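Local coordinates for putative oxidoreductase (Thermus thermophilus, PDB 2ISM), which belongs to a beta-propeller family of putative oxidoreductases and holds a bound calcium ion, its precise function not being established here, at residues 81-86 with 91-96; 215-220 with 300-305; 227-232 with 284-289. All blocks are in the same frame, centred on the assembly; numbering follows the deposited sequence.

Six four-stranded antiparallel sheets form the blades of a beta-propeller, and the three contacts sample it within and between blades. Contact 1 joins neighbouring strands of one blade; its centre lies 25 Å from that of contact 2 and 29 Å from that of contact 3, without touching either. Contacts 2 and 3 both link the blade containing strand 216-220 to the next, containing strand 289-298. Their centres are 18 Å apart, and they meet where E220 O packs 3.8 Å from D232 CB. In sequence, both segments of contact 3 fall between those of contact 2. The calcium, bound by E233 and Y243, is about 13 Å from the F217 side chain.

Contact 1: 81-86 with 91-96; sequences ALHPRF and YVYAYR
A81 and Y93 form an antiparallel hydrogen-bonded pair, with A81 N to Y93 O at 2.9 Å and Y93 N to A81 O at 2.6 Å. The next pair, L82 with V92, is non-hydrogen-bonded, and the ladder is continued past it by H83 N, which donates to Y91 O at 3.0 Å. Beyond this bond the chain of 81-86 leaves the sheet through a type I turn from H83 to F86, closed by F86 N to H83 O.

Apolar contacts gather on the face of the sheet that carries L82 and V92. These two side chains lie alongside each other and point the same way, L82 CD2 meeting V92 CG2 at 3.8 Å. The same L82 methyl sits over the centre of the F86 ring, 4.2 Å above its plane. F86 also brings CE1 near V92 CG2, while its CD1 lies beside Y91 O.

On the face that carries A81 and Y93, the Y93 ring is met from the turn by H83. With CG anti to its backbone N (chi1 -174°), the imidazole lies alongside Y93. H83 CB comes to the edge of the phenol ring, near its plane, and H83 CD2 stands 3.5 Å from Y93 OH. That hydroxyl is hydrogen-bonded elsewhere, to P176 O and R109 NH1. The imidazole has a polar tie of its own: R85 N donates to H83 ND1 at 2.9 Å with an N-H...N angle of 169°, a straight, in-plane bond that would help hold the ring's rotation. F142, on strand 140-142 of the following blade, meets Y93 edge-to-face.

Two antiparallel strands, 77-82 and 92-98, linked directly by a short connection thus make a beta hairpin, the first two strands of a four-stranded beta-propeller blade.

Contact 2: 215-220 with 300-305; sequences ELFSSE and GRWRVL
E215 reaches across to both G300 and W302. Its CB already points toward 300-305, and CG lies anti to the carbonyl carbon (chi1 -70°), from where an extended chain carries the carboxylate to the indole edge. CD lies in the plane of that ring, 3.5 Å from W302 NE1. At the tip the two oxygens divide the work. OE1 accepts the indole N-H on its syn side, W302 NE1 to E215 OE1 measuring 2.6 Å with a nearly straight 165° angle; T213 OG1 is a second partner of this oxygen. OE2, also on its syn side, takes the backbone N-H of G300 at 2.7 Å, the donor standing well out of the carboxylate plane. With both oxygens engaged, the carboxylate's rotation is fixed.

F217, two residues on, presents its ring edge to a face of the indole. F217 CZ is 4.0 Å from W302 CD1, and planes 64° apart describe a T-shaped pair. H210 stacks on W302 as well, and F275 meets F217 edge-to-face.

Strand 216-220 is the second of its blade and strand 301-312 the last of the next, so this polar and aromatic contact belongs to the interface between adjacent blades of a beta-propeller.

Contact 3: 227-232 with 284-289; sequences QGYGHD and GLRGQA
Y229 carries the contact, its hydroxyl lying over one face of the R286 guanidinium. Y229 OH is 2.9 Å from both R286 CZ and R286 NH1 and 3.2 Å from R286 NH2, yet the angles are too poor for a hydrogen bond to either nitrogen. The two side chains approach from opposite directions, and their flat groups are nearly parallel, with planes 17° apart. On the arginine side, the chain is bent at chi3 (64°), and the guanidinium presents a face, not its N-H groups, to the phenol oxygen.

Both segments belong to loops that join the second and third strands of their blades, 216-220 to 232-237 and 279-284 to 289-298, so the contact bridges two consecutive beta-propeller blades at the protein surface.

After G230, which has a positive phi, the chain turns back enough for H231 ND1 to donate to Y229 O at 3.0 Å, a bond that ties the loop to itself. The CB of D232 points toward 284-289, but D232 OD2 stays 4.5 Å from R286 NH2 and well out of the guanidinium plane. Any attraction there would be one of charge alone, whereas D232 OD1 accepts a hydrogen bond from G222 N.

Contact 1: 81-86 with 91-96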
# COMPACT_ATOMS: atom_id res chain seq x y z
N ALA B 81 20.23 -12.02 -0.14
CA ALA B 81 20.14 -10.56 -0.21
C ALA B 81 21.18 -9.96 -1.14
O ALA B 81 22.34 -10.38 -1.14
CB ALA B 81 20.28 -9.95 1.19
N LEU B 82 20.77 -8.98 -1.94
CA LEU B 82 21.69 -8.33 -2.86
C LEU B 82 22.50 -7.27 -2.12
O LEU B 82 22.02 -6.69 -1.14
CB LEU B 82 20.91 -7.64 -4.00
CG LEU B 82 19.92 -8.47 -4.82
CD1 LEU B 82 19.25 -7.56 -5.84
CD2 LEU B 82 20.64 -9.61 -5.53
N HIS B 83 23.72 -7.04 -2.58
CA HIS B 83 24.58 -6.02 -1.97
C HIS B 83 23.83 -4.70 -2.10
O HIS B 83 23.15 -4.46 -3.09
CB HIS B 83 25.92 -5.95 -2.73
CG HIS B 83 26.93 -5.04 -2.10
ND1 HIS B 83 26.77 -3.67 -2.06
CD2 HIS B 83 28.11 -5.31 -1.49
CE1 HIS B 83 27.82 -3.14 -1.45
NE2 HIS B 83 28.64 -4.11 -1.10
N PRO B 84 23.92 -3.82 -1.08
CA PRO B 84 23.22 -2.53 -1.14
C PRO B 84 23.50 -1.71 -2.40
O PRO B 84 22.63 -0.97 -2.87
CB PRO B 84 23.72 -1.82 0.13
CG PRO B 84 23.88 -2.95 1.08
CD PRO B 84 24.58 -4.00 0.22
N ARG B 85 24.71 -1.84 -2.95
CA ARG B 85 25.08 -1.10 -4.15
C ARG B 85 25.11 -1.98 -5.41
O ARG B 85 25.87 -1.73 -6.34
CB ARG B 85 26.45 -0.43 -3.95
CG ARG B 85 26.46 0.56 -2.79
CD ARG B 85 27.67 1.48 -2.82
NE ARG B 85 28.94 0.77 -2.61
CZ ARG B 85 29.27 0.14 -1.49
NH1 ARG B 85 28.43 0.12 -0.46
NH2 ARG B 85 30.44 -0.46 -1.39
N PHE B 86 24.28 -3.02 -5.41
CA PHE B 86 24.17 -3.94 -6.54
C PHE B 86 23.59 -3.15 -7.72
O PHE B 86 22.67 -2.36 -7.53
CB PHE B 86 23.22 -5.08 -6.15
CG PHE B 86 23.11 -6.16 -7.17
CD1 PHE B 86 23.99 -7.24 -7.17
CD2 PHE B 86 22.10 -6.13 -8.13
CE1 PHE B 86 23.88 -8.26 -8.12
CE2 PHE B 86 21.98 -7.14 -9.08
CZ PHE B 86 22.87 -8.21 -9.07
N TYR B 91 27.35 -8.45 -6.18
CA TYR B 91 27.46 -9.42 -5.10
C TYR B 91 26.06 -9.79 -4.62
O TYR B 91 25.21 -8.93 -4.39
CB TYR B 91 28.35 -9.07 -3.91
CG TYR B 91 29.79 -8.82 -4.31
CD1 TYR B 91 30.59 -9.87 -4.78
CD2 TYR B 91 30.34 -7.54 -4.26
CE1 TYR B 91 31.91 -9.64 -5.18
CE2 TYR B 91 31.66 -7.31 -4.66
CZ TYR B 91 32.43 -8.36 -5.12
OH TYR B 91 33.73 -8.14 -5.53
N VAL B 92 25.85 -11.10 -4.47
CA VAL B 92 24.59 -11.64 -3.98
C VAL B 92 24.97 -12.41 -2.71
O VAL B 92 25.85 -13.28 -2.74
CB VAL B 92 23.95 -12.63 -4.99
CG1 VAL B 92 22.70 -13.26 -4.37
CG2 VAL B 92 23.58 -11.90 -6.27
N TYR B 93 24.32 -12.07 -1.60
CA TYR B 93 24.63 -12.74 -0.34
C TYR B 93 23.65 -13.87 -0.08
O TYR B 93 22.47 -13.78 -0.45
CB TYR B 93 24.59 -11.73 0.81
CG TYR B 93 25.73 -10.73 0.75
CD1 TYR B 93 26.80 -10.80 1.65
CD2 TYR B 93 25.75 -9.73 -0.22
CE1 TYR B 93 27.85 -9.90 1.58
CE2 TYR B 93 26.80 -8.82 -0.30
CZ TYR B 93 27.85 -8.92 0.60
OH TYR B 93 28.91 -8.03 0.52
N ALA B 94 24.14 -14.93 0.53
CA ALA B 94 23.30 -16.08 0.83
C ALA B 94 23.74 -16.72 2.13
O ALA B 94 24.94 -16.76 2.44
CB ALA B 94 23.37 -17.09 -0.30
N TYR B 95 22.77 -17.22 2.89
CA TYR B 95 23.01 -17.90 4.16
C TYR B 95 22.81 -19.38 3.87
O TYR B 95 21.76 -19.76 3.35
CB TYR B 95 21.97 -17.44 5.20
CG TYR B 95 22.16 -17.98 6.60
CD1 TYR B 95 22.55 -17.14 7.65
CD2 TYR B 95 21.92 -19.32 6.90
CE1 TYR B 95 22.69 -17.62 8.96
CE2 TYR B 95 22.05 -19.82 8.21
CZ TYR B 95 22.44 -18.96 9.23
OH TYR B 95 22.56 -19.42 10.52
N ARG B 96 23.79 -20.22 4.21
CA ARG B 96 23.64 -21.65 3.95
C ARG B 96 24.27 -22.55 5.00
O ARG B 96 25.22 -22.16 5.69
CB ARG B 96 24.24 -22.01 2.58
CG ARG B 96 25.77 -21.90 2.54
CD ARG B 96 26.37 -22.62 1.34
NE ARG B 96 27.81 -22.41 1.26
CZ ARG B 96 28.61 -22.96 0.35
NH1 ARG B 96 28.10 -23.77 -0.57
NH2 ARG B 96 29.91 -22.69 0.35

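Contact 2: 215-220 with 300-305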
# COMPACT_ATOMS: atom_id res chain seq x y z
N GLU B 215 13.16 1.47 12.89
CA GLU B 215 13.29 0.44 13.93
C GLU B 215 13.24 -0.96 13.33
O GLU B 215 12.49 -1.20 12.38
CB GLU B 215 12.15 0.58 14.94
CG GLU B 215 12.22 1.81 15.83
CD GLU B 215 10.94 2.01 16.61
OE1 GLU B 215 9.90 2.26 15.98
OE2 GLU B 215 10.98 1.90 17.86
N LEU B 216 14.03 -1.87 13.89
CA LEU B 216 14.07 -3.25 13.41
C LEU B 216 13.10 -4.15 14.16
O LEU B 216 13.04 -4.13 15.38
CB LEU B 216 15.49 -3.82 13.56
CG LEU B 216 15.64 -5.31 13.27
CD1 LEU B 216 15.27 -5.59 11.82
CD2 LEU B 216 17.07 -5.75 13.54
N PHE B 217 12.33 -4.92 13.40
CA PHE B 217 11.37 -5.86 13.96
C PHE B 217 11.78 -7.24 13.49
O PHE B 217 12.26 -7.40 12.37
CB PHE B 217 9.96 -5.54 13.46
CG PHE B 217 9.39 -4.29 14.04
CD1 PHE B 217 8.41 -4.36 15.03
CD2 PHE B 217 9.84 -3.04 13.62
CE1 PHE B 217 7.88 -3.19 15.59
CE2 PHE B 217 9.32 -1.88 14.18
CZ PHE B 217 8.34 -1.95 15.17
N SER B 218 11.58 -8.24 14.35
CA SER B 218 11.95 -9.60 14.01
C SER B 218 10.87 -10.58 14.46
O SER B 218 10.11 -10.30 15.39
CB SER B 218 13.28 -9.96 14.68
OG SER B 218 13.68 -11.29 14.41
N SER B 219 10.80 -11.72 13.79
CA SER B 219 9.83 -12.75 14.15
C SER B 219 10.62 -13.99 14.50
O SER B 219 11.72 -14.20 13.98
CB SER B 219 8.91 -13.06 12.96
OG SER B 219 9.65 -13.52 11.85
N GLU B 220 10.08 -14.82 15.39
CA GLU B 220 10.78 -16.04 15.75
C GLU B 220 9.85 -17.10 16.31
O GLU B 220 8.81 -16.80 16.89
CB GLU B 220 11.91 -15.75 16.74
CG GLU B 220 11.51 -15.43 18.16
CD GLU B 220 12.73 -15.21 19.04
OE1 GLU B 220 13.47 -14.24 18.80
OE2 GLU B 220 12.97 -16.02 19.97
N GLY B 300 9.82 3.41 19.82
CA GLY B 300 10.07 2.95 21.17
C GLY B 300 8.84 2.67 22.00
O GLY B 300 8.94 2.23 23.14
N ARG B 301 7.66 2.90 21.43
CA ARG B 301 6.40 2.67 22.13
C ARG B 301 5.22 2.09 21.38
O ARG B 301 4.15 2.70 21.31
CB ARG B 301 5.94 3.96 22.81
CG ARG B 301 6.74 4.35 24.04
CD ARG B 301 6.10 3.81 25.32
NE ARG B 301 4.88 4.54 25.66
CZ ARG B 301 4.14 4.28 26.73
NH1 ARG B 301 4.48 3.31 27.57
NH2 ARG B 301 3.05 5.01 26.97
N TRP B 302 5.40 0.90 20.81
CA TRP B 302 4.42 0.30 19.91
C TRP B 302 3.61 -0.79 20.59
O TRP B 302 4.06 -1.40 21.56
CB TRP B 302 5.10 -0.32 18.68
CG TRP B 302 5.83 0.64 17.80
CD1 TRP B 302 7.18 0.83 17.73
CD2 TRP B 302 5.25 1.55 16.86
NE1 TRP B 302 7.47 1.80 16.80
CE2 TRP B 302 6.30 2.25 16.25
CE3 TRP B 302 3.93 1.83 16.47
CZ2 TRP B 302 6.09 3.23 15.27
CZ3 TRP B 302 3.71 2.80 15.49
CH2 TRP B 302 4.79 3.48 14.90
N ARG B 303 2.41 -1.02 20.08
CA ARG B 303 1.54 -2.07 20.59
C ARG B 303 0.59 -2.46 19.47
O ARG B 303 0.28 -1.64 18.60
CB ARG B 303 0.77 -1.59 21.83
CG ARG B 303 -0.25 -0.49 21.60
CD ARG B 303 -0.76 0.00 22.95
NE ARG B 303 -1.86 0.96 22.84
CZ ARG B 303 -2.35 1.64 23.87
NH1 ARG B 303 -1.83 1.49 25.08
NH2 ARG B 303 -3.35 2.49 23.69
N VAL B 304 0.15 -3.70 19.48
CA VAL B 304 -0.76 -4.18 18.45
C VAL B 304 -2.22 -3.92 18.82
O VAL B 304 -2.70 -4.41 19.84
CB VAL B 304 -0.57 -5.69 18.20
CG1 VAL B 304 -1.52 -6.17 17.11
CG2 VAL B 304 0.88 -5.97 17.79
N LEU B 305 -2.90 -3.13 18.00
CA LEU B 305 -4.31 -2.82 18.22
C LEU B 305 -5.14 -4.06 17.92
O LEU B 305 -5.95 -4.49 18.74
CB LEU B 305 -4.76 -1.69 17.31
CG LEU B 305 -4.40 -0.26 17.69
CD1 LEU B 305 -4.86 0.69 16.59
CD2 LEU B 305 -5.04 0.10 19.02

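Contact 3: 227-232 with 284-289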
# COMPACT_ATOMS: atom_id res chain seq x y z
N GLN B 227 10.18 -26.92 25.96
CA GLN B 227 9.93 -26.12 27.13
C GLN B 227 8.60 -25.39 27.25
O GLN B 227 8.42 -24.54 28.11
CB GLN B 227 11.08 -25.12 27.26
CG GLN B 227 11.04 -24.28 28.57
CD GLN B 227 12.09 -23.19 28.61
OE1 GLN B 227 11.79 -22.01 28.79
NE2 GLN B 227 13.34 -23.59 28.40
N GLY B 228 7.65 -25.74 26.37
CA GLY B 228 6.35 -25.10 26.40
C GLY B 228 5.90 -25.04 24.96
O GLY B 228 6.73 -25.17 24.08
N TYR B 229 4.60 -24.90 24.68
CA TYR B 229 4.19 -24.84 23.28
C TYR B 229 3.94 -23.37 22.87
O TYR B 229 4.17 -22.46 23.67
CB TYR B 229 2.93 -25.70 23.07
CG TYR B 229 2.65 -26.06 21.64
CD1 TYR B 229 1.45 -25.70 21.05
CD2 TYR B 229 3.56 -26.81 20.89
CE1 TYR B 229 1.15 -26.08 19.75
CE2 TYR B 229 3.27 -27.20 19.59
CZ TYR B 229 2.07 -26.83 19.03
OH TYR B 229 1.77 -27.24 17.75
N GLY B 230 3.51 -23.14 21.63
CA GLY B 230 3.24 -21.77 21.18
C GLY B 230 4.17 -20.67 21.65
O GLY B 230 5.37 -20.88 21.83
N HIS B 231 3.59 -19.49 21.83
CA HIS B 231 4.30 -18.28 22.25
C HIS B 231 5.32 -17.81 21.23
O HIS B 231 6.39 -17.32 21.58
CB HIS B 231 4.96 -18.45 23.63
CG HIS B 231 3.97 -18.67 24.74
ND1 HIS B 231 3.29 -19.86 24.88
CD2 HIS B 231 3.51 -17.85 25.71
CE1 HIS B 231 2.43 -19.75 25.89
NE2 HIS B 231 2.54 -18.54 26.40
N ASP B 232 4.97 -17.97 19.95
CA ASP B 232 5.82 -17.51 18.87
C ASP B 232 5.69 -16.00 19.02
O ASP B 232 4.71 -15.51 19.59
CB ASP B 232 5.27 -17.99 17.53
CG ASP B 232 5.23 -19.50 17.44
OD1 ASP B 232 6.29 -20.12 17.22
OD2 ASP B 232 4.13 -20.07 17.60
N GLY B 284 2.69 -16.98 8.11
CA GLY B 284 2.51 -18.07 9.05
C GLY B 284 2.78 -19.41 8.40
O GLY B 284 2.25 -19.73 7.34
N LEU B 285 3.64 -20.20 9.04
CA LEU B 285 3.95 -21.51 8.53
C LEU B 285 2.97 -22.63 8.89
O LEU B 285 2.36 -23.23 8.01
CB LEU B 285 5.32 -21.98 9.07
CG LEU B 285 6.50 -21.26 8.41
CD1 LEU B 285 7.81 -21.53 9.16
CD2 LEU B 285 6.61 -21.72 6.96
N ARG B 286 2.80 -22.90 10.18
CA ARG B 286 1.90 -23.96 10.62
C ARG B 286 0.48 -23.38 10.57
O ARG B 286 -0.47 -24.10 10.30
CB ARG B 286 2.21 -24.41 12.05
CG ARG B 286 1.38 -25.60 12.51
CD ARG B 286 1.92 -26.15 13.82
NE ARG B 286 1.80 -25.19 14.91
CZ ARG B 286 2.64 -25.12 15.94
NH1 ARG B 286 3.67 -25.96 16.01
NH2 ARG B 286 2.45 -24.22 16.89
N GLY B 287 0.36 -22.08 10.83
CA GLY B 287 -0.95 -21.43 10.81
C GLY B 287 -1.51 -21.27 9.40
O GLY B 287 -2.68 -20.92 9.22
N GLN B 288 -0.66 -21.50 8.40
CA GLN B 288 -1.04 -21.40 7.00
C GLN B 288 -1.82 -20.12 6.67
O GLN B 288 -2.88 -20.18 6.04
CB GLN B 288 -1.87 -22.62 6.60
CG GLN B 288 -1.11 -23.94 6.67
CD GLN B 288 -1.97 -25.13 6.29
OE1 GLN B 288 -2.65 -25.11 5.26
NE2 GLN B 288 -1.94 -26.17 7.11
N ALA B 289 -1.28 -18.98 7.07
CA ALA B 289 -1.95 -17.72 6.81
C ALA B 289 -1.00 -16.54 6.89
O ALA B 289 0.08 -16.64 7.47
CB ALA B 289 -3.09 -17.53 7.81